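Local coordinates for CBS domain-containing protein CBSX2 (Arabidopsis thaliana, PDB 3SL7), which probably acts as a redox regulator of the chloroplast thioredoxin system, through a pair of CBS domains, and so modulates plant development, at residues V42-D45 with L49-V52; S54-L59 with E126-R131; L132-V135 with L141-I144. All blocks are in the same frame, centred on the assembly; numbering follows the deposited sequence.

Interaction 1: residues V42-D45 with L49-V52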
ATOM      1  N   VAL A  42       7.196  14.871   1.611  1.00 27.54           N
ATOM      2  CA  VAL A  42       8.516  15.433   1.817  1.00 24.88           C
ATOM      3  C   VAL A  42       8.386  16.716   2.624  1.00 28.89           C
ATOM      4  O   VAL A  42       7.614  17.605   2.261  1.00 27.50           O
ATOM      5  CB  VAL A  42       9.197  15.733   0.470  1.00 22.00           C
ATOM      6  CG1 VAL A  42      10.680  16.060   0.671  1.00 20.72           C
ATOM      7  CG2 VAL A  42       9.035  14.517  -0.486  1.00 28.02           C
ATOM      8  N   ILE A  43       9.127  16.803   3.720  1.00 26.23           N
ATOM      9  CA  ILE A  43       9.130  17.994   4.555  1.00 33.27           C
ATOM     10  C   ILE A  43      10.520  18.612   4.579  1.00 41.81           C
ATOM     11  O   ILE A  43      11.487  17.979   4.148  1.00 35.61           O
ATOM     12  CB  ILE A  43       8.750  17.653   6.006  1.00 32.36           C
ATOM     13  CG1 ILE A  43       9.689  16.564   6.548  1.00 33.22           C
ATOM     14  CG2 ILE A  43       7.311  17.193   6.076  1.00 27.88           C
ATOM     15  CD1 ILE A  43       9.660  16.427   8.054  1.00 33.37           C
ATOM     16  N   ASP A  44      10.623  19.846   5.070  1.00 29.78           N
ATOM     17  CA  ASP A  44      11.929  20.408   5.360  1.00 35.49           C
ATOM     18  C   ASP A  44      12.225  20.219   6.832  1.00 35.89           C
ATOM     19  O   ASP A  44      11.452  19.582   7.554  1.00 38.66           O
ATOM     20  CB  ASP A  44      12.042  21.876   4.943  1.00 36.67           C
ATOM     21  CG  ASP A  44      11.146  22.800   5.755  1.00 45.82           C
ATOM     22  OD1 ASP A  44      10.602  22.371   6.800  1.00 36.92           O
ATOM     23  OD2 ASP A  44      11.004  23.978   5.352  1.00 34.63           O
ATOM     24  N   ASP A  45      13.338  20.784   7.279  1.00 39.49           N
ATOM     25  CA  ASP A  45      13.802  20.597   8.648  1.00 46.08           C
ATOM     26  C   ASP A  45      12.779  21.028   9.711  1.00 56.10           C
ATOM     27  O   ASP A  45      12.822  20.558  10.850  1.00 62.77           O
ATOM     28  CB  ASP A  45      15.152  21.305   8.849  1.00 50.63           C
ATOM     29  CG  ASP A  45      16.281  20.663   8.042  1.00 68.45           C
ATOM     30  OD1 ASP A  45      16.158  19.475   7.669  1.00 61.46           O
ATOM     31  OD2 ASP A  45      17.299  21.346   7.788  1.00 56.28           O
ATOM     32  N   LEU A  49       5.599  21.129   4.845  1.00 25.73           N
ATOM     33  CA  LEU A  49       5.372  20.211   3.734  1.00 32.76           C
ATOM     34  C   LEU A  49       5.905  20.881   2.476  1.00 36.74           C
ATOM     35  O   LEU A  49       5.483  21.982   2.133  1.00 28.02           O
ATOM     36  CB  LEU A  49       3.876  19.924   3.611  1.00 23.88           C
ATOM     37  CG  LEU A  49       3.315  18.840   2.685  1.00 32.74           C
ATOM     38  CD1 LEU A  49       3.115  19.374   1.304  1.00 39.77           C
ATOM     39  CD2 LEU A  49       4.201  17.610   2.678  1.00 18.49           C
ATOM     40  N   VAL A  50       6.864  20.248   1.805  1.00 25.46           N
ATOM     41  CA  VAL A  50       7.446  20.855   0.608  1.00 22.88           C
ATOM     42  C   VAL A  50       7.163  20.067  -0.672  1.00 27.39           C
ATOM     43  O   VAL A  50       7.328  20.581  -1.780  1.00 24.98           O
ATOM     44  CB  VAL A  50       8.961  21.093   0.761  1.00 32.81           C
ATOM     45  CG1 VAL A  50       9.235  21.931   2.001  1.00 29.88           C
ATOM     46  CG2 VAL A  50       9.725  19.760   0.805  1.00 28.43           C
ATOM     47  N   GLY A  51       6.729  18.823  -0.516  1.00 25.00           N
ATOM     48  CA  GLY A  51       6.455  17.990  -1.665  1.00 25.12           C
ATOM     49  C   GLY A  51       6.013  16.599  -1.294  1.00 21.55           C
ATOM     50  O   GLY A  51       5.807  16.279  -0.126  1.00 25.82           O
ATOM     51  N   VAL A  52       5.830  15.781  -2.318  1.00 19.28           N
ATOM     52  CA  VAL A  52       5.502  14.379  -2.142  1.00 21.35           C
ATOM     53  C   VAL A  52       6.344  13.609  -3.145  1.00 31.90           C
ATOM     54  O   VAL A  52       6.733  14.146  -4.186  1.00 30.07           O
ATOM     55  CB  VAL A  52       4.000  14.103  -2.403  1.00 20.97           C
ATOM     56  CG1 VAL A  52       3.125  14.876  -1.388  1.00 29.65           C
ATOM     57  CG2 VAL A  52       3.626  14.493  -3.825  1.00 29.25           C
TER
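Val-42 meets both Val-50 and Gly-51, and its carbonyl oxygen is the pivot of the pairing. Val-42 O accepts from Val-50 N at 2.8 Å and from Gly-51 N at 3.2 Å; the first bond is nearly straight at the hydrogen (165°), the second more bent (145°). Val-42 N returns a bond of 2.6 Å to Gly-51 O, reaching it from well above the carbonyl plane. Two residues facing one define a classic beta bulge, and the register slips by one before Ile-43 pairs with Leu-49.

The valine side chains meet crosswise. CG1 of Val-42 is anti to its backbone N (chi1 -169°) and comes within 3.8 Å of Val-50 CG2. That same CG2 sits between the backbone N and carbonyl carbon of Val-50, which brings it alongside Val-42 O at 3.3 Å. The other methyl, Val-50 CG1, reaches the Asp-44 backbone and its CB, while Val-42 CG2 lies against the peptide of Gly-51, which has no side chain. Leu-49 CD2 comes up to Val-42 O at 3.4 Å, adding an apolar cover to an oxygen already gripped by two N-H groups. Ile-43 and Leu-49 share one sheet face, with Ile-43 CG2 4.3 Å from Leu-49 CA. Asp-44 OD1 accepts from the backbone N of Asn-46 and of Thr-48, within the turn that joins the strands.

The arrangement is a bulged antiparallel beta hairpin, the strand pair 39-43 and 49-54 of the first CBS domain.

Interaction 2: residues S54-L59 with E126-R131. With ACT (acetate ion), chain C.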
ATOM      1  N   SER A  54       6.916   9.423  -4.797  1.00 25.91           N
ATOM      2  CA  SER A  54       6.402   8.069  -4.872  1.00 30.97           C
ATOM      3  C   SER A  54       7.434   7.086  -5.355  1.00 30.01           C
ATOM      4  O   SER A  54       8.474   7.486  -5.878  1.00 31.42           O
ATOM      5  CB  SER A  54       5.224   8.029  -5.835  1.00 38.95           C
ATOM      6  OG  SER A  54       4.191   8.862  -5.365  1.00 42.79           O
ATOM      7  N   ASP A  55       7.135   5.795  -5.200  1.00 33.93           N
ATOM      8  CA  ASP A  55       8.004   4.756  -5.749  1.00 36.43           C
ATOM      9  C   ASP A  55       8.230   4.965  -7.252  1.00 37.91           C
ATOM     10  O   ASP A  55       9.335   4.779  -7.734  1.00 38.20           O
ATOM     11  CB  ASP A  55       7.467   3.344  -5.461  1.00 35.25           C
ATOM     12  CG  ASP A  55       5.973   3.204  -5.739  1.00 45.13           C
ATOM     13  OD1 ASP A  55       5.372   4.098  -6.373  1.00 41.71           O
ATOM     14  OD2 ASP A  55       5.397   2.177  -5.326  1.00 50.60           O
ATOM     15  N   TYR A  56       7.190   5.378  -7.974  1.00 41.27           N
ATOM     16  CA  TYR A  56       7.299   5.616  -9.415  1.00 39.53           C
ATOM     17  C   TYR A  56       8.248   6.773  -9.757  1.00 43.31           C
ATOM     18  O   TYR A  56       8.766   6.850 -10.870  1.00 46.44           O
ATOM     19  CB  TYR A  56       5.912   5.805 -10.074  1.00 40.40           C
ATOM     20  CG  TYR A  56       5.013   6.853  -9.451  1.00 50.43           C
ATOM     21  CD1 TYR A  56       3.865   6.490  -8.752  1.00 53.60           C
ATOM     22  CD2 TYR A  56       5.301   8.209  -9.568  1.00 69.35           C
ATOM     23  CE1 TYR A  56       3.035   7.453  -8.184  1.00 51.03           C
ATOM     24  CE2 TYR A  56       4.478   9.174  -8.998  1.00 69.78           C
ATOM     25  CZ  TYR A  56       3.348   8.792  -8.312  1.00 62.59           C
ATOM     26  OH  TYR A  56       2.533   9.755  -7.747  1.00 74.21           O
ATOM     27  N   ASP A  57       8.486   7.662  -8.800  1.00 26.31           N
ATOM     28  CA  ASP A  57       9.437   8.752  -8.998  1.00 26.05           C
ATOM     29  C   ASP A  57      10.847   8.269  -8.724  1.00 32.00           C
ATOM     30  O   ASP A  57      11.775   8.574  -9.468  1.00 36.93           O
ATOM     31  CB  ASP A  57       9.135   9.912  -8.049  1.00 31.35           C
ATOM     32  CG  ASP A  57       7.780  10.539  -8.297  1.00 38.98           C
ATOM     33  OD1 ASP A  57       7.428  10.744  -9.478  1.00 40.86           O
ATOM     34  OD2 ASP A  57       7.076  10.832  -7.302  1.00 40.35           O
ATOM     35  N   LEU A  58      11.000   7.522  -7.636  1.00 29.94           N
ATOM     36  CA  LEU A  58      12.305   7.063  -7.188  1.00 40.94           C
ATOM     37  C   LEU A  58      12.894   5.988  -8.104  1.00 41.52           C
ATOM     38  O   LEU A  58      14.111   5.847  -8.193  1.00 37.38           O
ATOM     39  CB  LEU A  58      12.207   6.547  -5.750  1.00 31.49           C
ATOM     40  CG  LEU A  58      11.727   7.556  -4.706  1.00 33.30           C
ATOM     41  CD1 LEU A  58      11.453   6.866  -3.382  1.00 33.38           C
ATOM     42  CD2 LEU A  58      12.751   8.684  -4.536  1.00 35.42           C
ATOM     43  N   LEU A  59      12.040   5.241  -8.799  1.00 34.31           N
ATOM     44  CA  LEU A  59      12.516   4.142  -9.643  1.00 36.18           C
ATOM     45  C   LEU A  59      12.213   4.355 -11.123  1.00 35.18           C
ATOM     46  O   LEU A  59      12.033   3.402 -11.868  1.00 71.19           O
ATOM     47  CB  LEU A  59      11.917   2.811  -9.179  1.00 33.66           C
ATOM     48  CG  LEU A  59      12.426   2.343  -7.816  1.00 39.03           C
ATOM     49  CD1 LEU A  59      11.591   1.192  -7.303  1.00 59.32           C
ATOM     50  CD2 LEU A  59      13.900   1.964  -7.891  1.00 40.74           C
ATOM     51  N   GLU A 126      -8.004  13.164  -7.619  1.00 59.82           N
ATOM     52  CA  GLU A 126      -7.541  14.104  -8.636  1.00 63.15           C
ATOM     53  C   GLU A 126      -6.025  14.297  -8.610  1.00 60.98           C
ATOM     54  O   GLU A 126      -5.464  14.945  -9.495  1.00 66.29           O
ATOM     55  CB  GLU A 126      -8.277  15.446  -8.528  1.00 67.06           C
ATOM     56  CG  GLU A 126      -9.755  15.373  -8.913  1.00 80.69           C
ATOM     57  CD  GLU A 126     -10.499  16.685  -8.688  1.00100.41           C
ATOM     58  OE1 GLU A 126      -9.839  17.719  -8.447  1.00100.01           O
ATOM     59  OE2 GLU A 126     -11.750  16.679  -8.749  1.00112.53           O
ATOM     60  N   THR A 127      -5.366  13.719  -7.607  1.00 56.69           N
ATOM     61  CA  THR A 127      -3.910  13.793  -7.498  1.00 54.78           C
ATOM     62  C   THR A 127      -3.278  12.427  -7.779  1.00 51.92           C
ATOM     63  O   THR A 127      -3.775  11.414  -7.281  1.00 49.69           O
ATOM     64  CB  THR A 127      -3.492  14.274  -6.095  1.00 52.80           C
ATOM     65  OG1 THR A 127      -2.068  14.180  -5.960  1.00 70.03           O
ATOM     66  CG2 THR A 127      -4.142  13.415  -5.022  1.00 49.91           C
ATOM     67  N   LYS A 128      -2.200  12.389  -8.571  1.00 52.28           N
ATOM     68  CA  LYS A 128      -1.553  11.111  -8.889  1.00 49.93           C
ATOM     69  C   LYS A 128      -1.021  10.461  -7.618  1.00 46.01           C
ATOM     70  O   LYS A 128      -0.961   9.237  -7.505  1.00 44.85           O
ATOM     71  CB  LYS A 128      -0.431  11.273  -9.928  1.00 52.74           C
ATOM     72  CG  LYS A 128      -0.038   9.953 -10.585  1.00 72.83           C
ATOM     73  CD  LYS A 128       1.038  10.121 -11.652  1.00 95.60           C
ATOM     74  CE  LYS A 128       2.418  10.209 -11.035  1.00104.93           C
ATOM     75  NZ  LYS A 128       3.475   9.953 -12.050  1.00103.97           N
ATOM     76  N   PHE A 129      -0.672  11.296  -6.643  1.00 45.60           N
ATOM     77  CA  PHE A 129      -0.204  10.810  -5.355  1.00 42.58           C
ATOM     78  C   PHE A 129      -1.277  10.005  -4.609  1.00 40.84           C
ATOM     79  O   PHE A 129      -0.949   9.164  -3.777  1.00 42.22           O
ATOM     80  CB  PHE A 129       0.286  11.983  -4.516  1.00 43.40           C
ATOM     81  CG  PHE A 129       1.133  11.581  -3.352  1.00 41.15           C
ATOM     82  CD1 PHE A 129       2.258  10.787  -3.542  1.00 39.83           C
ATOM     83  CD2 PHE A 129       0.827  12.013  -2.077  1.00 40.80           C
ATOM     84  CE1 PHE A 129       3.049  10.414  -2.473  1.00 40.09           C
ATOM     85  CE2 PHE A 129       1.611  11.648  -0.994  1.00 51.96           C
ATOM     86  CZ  PHE A 129       2.727  10.843  -1.191  1.00 40.76           C
ATOM     87  N   ARG A 130      -2.550  10.261  -4.912  1.00 42.60           N
ATOM     88  CA  ARG A 130      -3.656   9.515  -4.298  1.00 41.58           C
ATOM     89  C   ARG A 130      -3.675   9.571  -2.765  1.00 39.69           C
ATOM     90  O   ARG A 130      -4.241   8.703  -2.101  1.00 38.22           O
ATOM     91  CB  ARG A 130      -3.623   8.060  -4.745  1.00 53.07           C
ATOM     92  CG  ARG A 130      -3.801   7.863  -6.246  1.00 62.71           C
ATOM     93  CD  ARG A 130      -5.254   8.025  -6.668  1.00 90.54           C
ATOM     94  NE  ARG A 130      -5.929   6.735  -6.776  1.00109.39           N
ATOM     95  CZ  ARG A 130      -5.966   6.009  -7.889  1.00117.15           C
ATOM     96  NH1 ARG A 130      -5.371   6.451  -8.988  1.00125.96           N
ATOM     97  NH2 ARG A 130      -6.600   4.844  -7.906  1.00112.33           N
ATOM     98  N   ARG A 131      -3.017  10.573  -2.209  1.00 30.79           N
ATOM     99  CA  ARG A 131      -3.147  10.911  -0.796  1.00 29.15           C
ATOM    100  C   ARG A 131      -3.133  12.424  -0.740  1.00 28.36           C
ATOM    101  O   ARG A 131      -2.645  13.064  -1.664  1.00 31.01           O
ATOM    102  CB  ARG A 131      -1.968  10.375   0.009  1.00 27.44           C
ATOM    103  CG  ARG A 131      -1.602   8.943  -0.283  1.00 44.77           C
ATOM    104  CD  ARG A 131      -0.190   8.671   0.204  1.00 44.60           C
ATOM    105  NE  ARG A 131       0.198   7.275   0.034  1.00 49.18           N
ATOM    106  CZ  ARG A 131       0.742   6.774  -1.072  1.00 41.75           C
ATOM    107  NH1 ARG A 131       0.956   7.549  -2.126  1.00 40.81           N
ATOM    108  NH2 ARG A 131       1.070   5.493  -1.126  1.00 50.24           N
TER
HETATM  109  C   ACT C   2       0.103   5.986   3.191  1.00 46.17           C
HETATM  110  O   ACT C   2      -0.448   5.118   2.485  1.00 44.53           O
HETATM  111  OXT ACT C   2       0.723   6.867   2.561  1.00 52.92           O
HETATM  112  CH3 ACT C   2       0.014   5.981   4.694  1.00 44.93           C
HETATM  113  O   HOH W   1       1.983   6.957  -5.093  1.00 45.76           O
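Ser-54 and Phe-129 meet in an unusual way: the serine OG lies in the plane of the phenyl ring, at its edge, 3.3 Å from Phe-129 CD1, and no direct hydrogen bond joins the two segments. This is a junction between the paired CBS domains, setting the start of helix 55-58 in the first against the loop before strand 131-135 in the second.

A water supplies the polar link. It lies 2.9 Å from Ser-54 OG and accepts from Arg-131 NH1 at 3.2 Å, in the plane of the guanidinium. NH1 also stands 3.6 Å above the plane of the Phe-129 ring, offset toward the rim, so the ring meets the serine at its edge and the arginine over one face. Tyr-56 has CG between its backbone N and carbonyl carbon (chi1 53°), which folds the ring back over Ser-54 CB. Lys-128 approaches this tyrosine from the opposite direction; their modelled carbon contact is too short to be trusted.

Two side-chain-to-backbone bonds lie within the segments: Ser-54 N donates to Asp-57 OD2 at 2.9 Å, and Thr-127 OG1 accepts from Phe-129 N in an ST turn within a type I beta turn. Arg-131 NH2 is held by Thr-38 OG1. Its NE makes weak bonds to an acetate, probably from the crystallisation liquor, with the OXT atom 2.6 Å from NE.

Interaction 3: residues L132-V135 with L141-I144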
ATOM      1  N   LEU A 132      -3.658  12.992   0.340  1.00 22.91           N
ATOM      2  CA  LEU A 132      -3.632  14.427   0.537  1.00 23.09           C
ATOM      3  C   LEU A 132      -2.926  14.711   1.840  1.00 24.26           C
ATOM      4  O   LEU A 132      -3.420  14.346   2.895  1.00 30.44           O
ATOM      5  CB  LEU A 132      -5.047  15.000   0.583  1.00 21.74           C
ATOM      6  CG  LEU A 132      -5.837  14.829  -0.709  1.00 29.12           C
ATOM      7  CD1 LEU A 132      -7.322  15.122  -0.473  1.00 24.77           C
ATOM      8  CD2 LEU A 132      -5.270  15.738  -1.786  1.00 35.55           C
ATOM      9  N   PRO A 133      -1.742  15.330   1.760  1.00 26.56           N
ATOM     10  CA  PRO A 133      -1.107  15.769   2.998  1.00 18.28           C
ATOM     11  C   PRO A 133      -2.072  16.725   3.701  1.00 24.75           C
ATOM     12  O   PRO A 133      -2.790  17.473   3.034  1.00 23.28           O
ATOM     13  CB  PRO A 133       0.129  16.526   2.511  1.00 24.97           C
ATOM     14  CG  PRO A 133       0.433  15.932   1.153  1.00 32.20           C
ATOM     15  CD  PRO A 133      -0.933  15.640   0.570  1.00 34.07           C
ATOM     16  N   VAL A 134      -2.107  16.688   5.021  1.00 22.58           N
ATOM     17  CA  VAL A 134      -2.929  17.643   5.772  1.00 20.90           C
ATOM     18  C   VAL A 134      -1.970  18.590   6.462  1.00 22.74           C
ATOM     19  O   VAL A 134      -1.038  18.156   7.145  1.00 31.02           O
ATOM     20  CB  VAL A 134      -3.815  16.941   6.805  1.00 24.30           C
ATOM     21  CG1 VAL A 134      -4.854  17.924   7.390  1.00 24.12           C
ATOM     22  CG2 VAL A 134      -4.511  15.753   6.172  1.00 25.89           C
ATOM     23  N   VAL A 135      -2.179  19.886   6.259  1.00 23.95           N
ATOM     24  CA  VAL A 135      -1.335  20.887   6.874  1.00 17.33           C
ATOM     25  C   VAL A 135      -2.096  21.775   7.860  1.00 26.05           C
ATOM     26  O   VAL A 135      -3.330  21.854   7.840  1.00 26.56           O
ATOM     27  CB  VAL A 135      -0.650  21.766   5.807  1.00 28.76           C
ATOM     28  CG1 VAL A 135       0.204  20.896   4.870  1.00 21.86           C
ATOM     29  CG2 VAL A 135      -1.687  22.537   5.013  1.00 30.08           C
ATOM     30  N   LEU A 141       3.167  19.843   8.077  1.00 23.99           N
ATOM     31  CA  LEU A 141       2.499  18.570   7.870  1.00 26.29           C
ATOM     32  C   LEU A 141       1.947  18.057   9.194  1.00 25.48           C
ATOM     33  O   LEU A 141       2.708  17.837  10.129  1.00 27.73           O
ATOM     34  CB  LEU A 141       3.506  17.559   7.335  1.00 29.09           C
ATOM     35  CG  LEU A 141       2.941  16.180   7.054  1.00 30.55           C
ATOM     36  CD1 LEU A 141       1.859  16.314   6.003  1.00 24.11           C
ATOM     37  CD2 LEU A 141       4.060  15.243   6.575  1.00 27.04           C
ATOM     38  N   ILE A 142       0.634  17.871   9.286  1.00 25.56           N
ATOM     39  CA  ILE A 142       0.059  17.390  10.543  1.00 25.99           C
ATOM     40  C   ILE A 142      -0.635  16.050  10.366  1.00 23.33           C
ATOM     41  O   ILE A 142      -1.016  15.392  11.328  1.00 31.95           O
ATOM     42  CB  ILE A 142      -0.904  18.411  11.181  1.00 22.15           C
ATOM     43  CG1 ILE A 142      -2.047  18.753  10.227  1.00 24.94           C
ATOM     44  CG2 ILE A 142      -0.155  19.668  11.590  1.00 22.90           C
ATOM     45  CD1 ILE A 142      -3.149  19.624  10.880  1.00 31.28           C
ATOM     46  N   GLY A 143      -0.783  15.631   9.118  1.00 28.98           N
ATOM     47  CA  GLY A 143      -1.381  14.344   8.859  1.00 26.23           C
ATOM     48  C   GLY A 143      -1.440  14.066   7.381  1.00 31.08           C
ATOM     49  O   GLY A 143      -0.992  14.857   6.559  1.00 22.45           O
ATOM     50  N   ILE A 144      -2.016  12.931   7.034  1.00 22.59           N
ATOM     51  CA  ILE A 144      -2.258  12.646   5.646  1.00 25.12           C
ATOM     52  C   ILE A 144      -3.609  11.957   5.530  1.00 25.44           C
ATOM     53  O   ILE A 144      -4.002  11.193   6.411  1.00 29.59           O
ATOM     54  CB  ILE A 144      -1.082  11.804   5.025  1.00 24.90           C
ATOM     55  CG1 ILE A 144      -1.167  11.779   3.508  1.00 38.78           C
ATOM     56  CG2 ILE A 144      -1.049  10.378   5.571  1.00 34.97           C
ATOM     57  CD1 ILE A 144       0.162  11.414   2.852  1.00 46.80           C
TER
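Val-134 and Gly-143 form the hydrogen-bonded pair at the middle of this hairpin, and Val-134 uses both of its backbone polar atoms across the contact. Its N donates to Gly-143 O at 2.6 Å, from a position 46° out of the carbonyl plane. Its O accepts twice: from Ile-142 N at 2.7 Å in a nearly straight bond (172° at the hydrogen), and from Gly-143 N at 3.2 Å in a more bent one. Val-134 is thus opposed by two residues, which makes this a beta bulge of the classic type; Val-135 and Leu-141 resume the pairing one residue out of step. The two acceptors Val-134 O and Gly-143 O come within 3.4 Å of each other without bonding.

Pro-133 has no N-H to give, and its pairing with Ile-144 is of the non-hydrogen-bonded kind. Beside it, Leu-132 O receives a CA-H...O contact from Ile-144 CA at 3.4 Å. Outward-facing backbone groups find partners in other parts of the same chain: Pro-133 and Val-135 bond to Val-111, Ile-144 to Thr-11, and Leu-141 to Trp-47.

Apolar groups shield the doubly used oxygen. Ile-142 CG1, held between its own backbone N and carbonyl carbon (chi1 58°), lies 3.3 Å from Val-134 O, and the side chains of Val-134 and Ile-142 cross at about a right angle. On the face that carries Pro-133, Val-135 and Ile-144, Leu-141 CD1 packs against Pro-133 CB at 3.9 Å while also lying near Val-134 O.

The hairpin forms the centre of a four-stranded mixed sheet, between strands 11-12 and 111-112. Leu-132 packs against Leu-123 and Leu-124 of helix 117-124, while Pro-133 and Val-135 meet strand 49-54 of the first CBS domain.

In the fold
Interactions 1 and 3 are corresponding bulged hairpins of the two CBS domains, their centres about 11 Å apart. They pack directly: Ile-43 CG2 lies 3.8 Å from Leu-141 CD2, Val-52 CG1 is 3.8 Å from Pro-133 CG, and Leu-49 CB is 4.0 Å from Val-135 CG1. Interaction 2 lies beyond one end of both hairpins, and its Phe-129 bridges them, with CE2 3.6 Å from Val-52 CG1 and 4.1 Å from Ile-144 CD1. The acetate held weakly by Arg-131 is about 5 Å from the Ile-144 side chain. It may mark the cleft between paired CBS motifs, which in many relatives binds adenosine ligands.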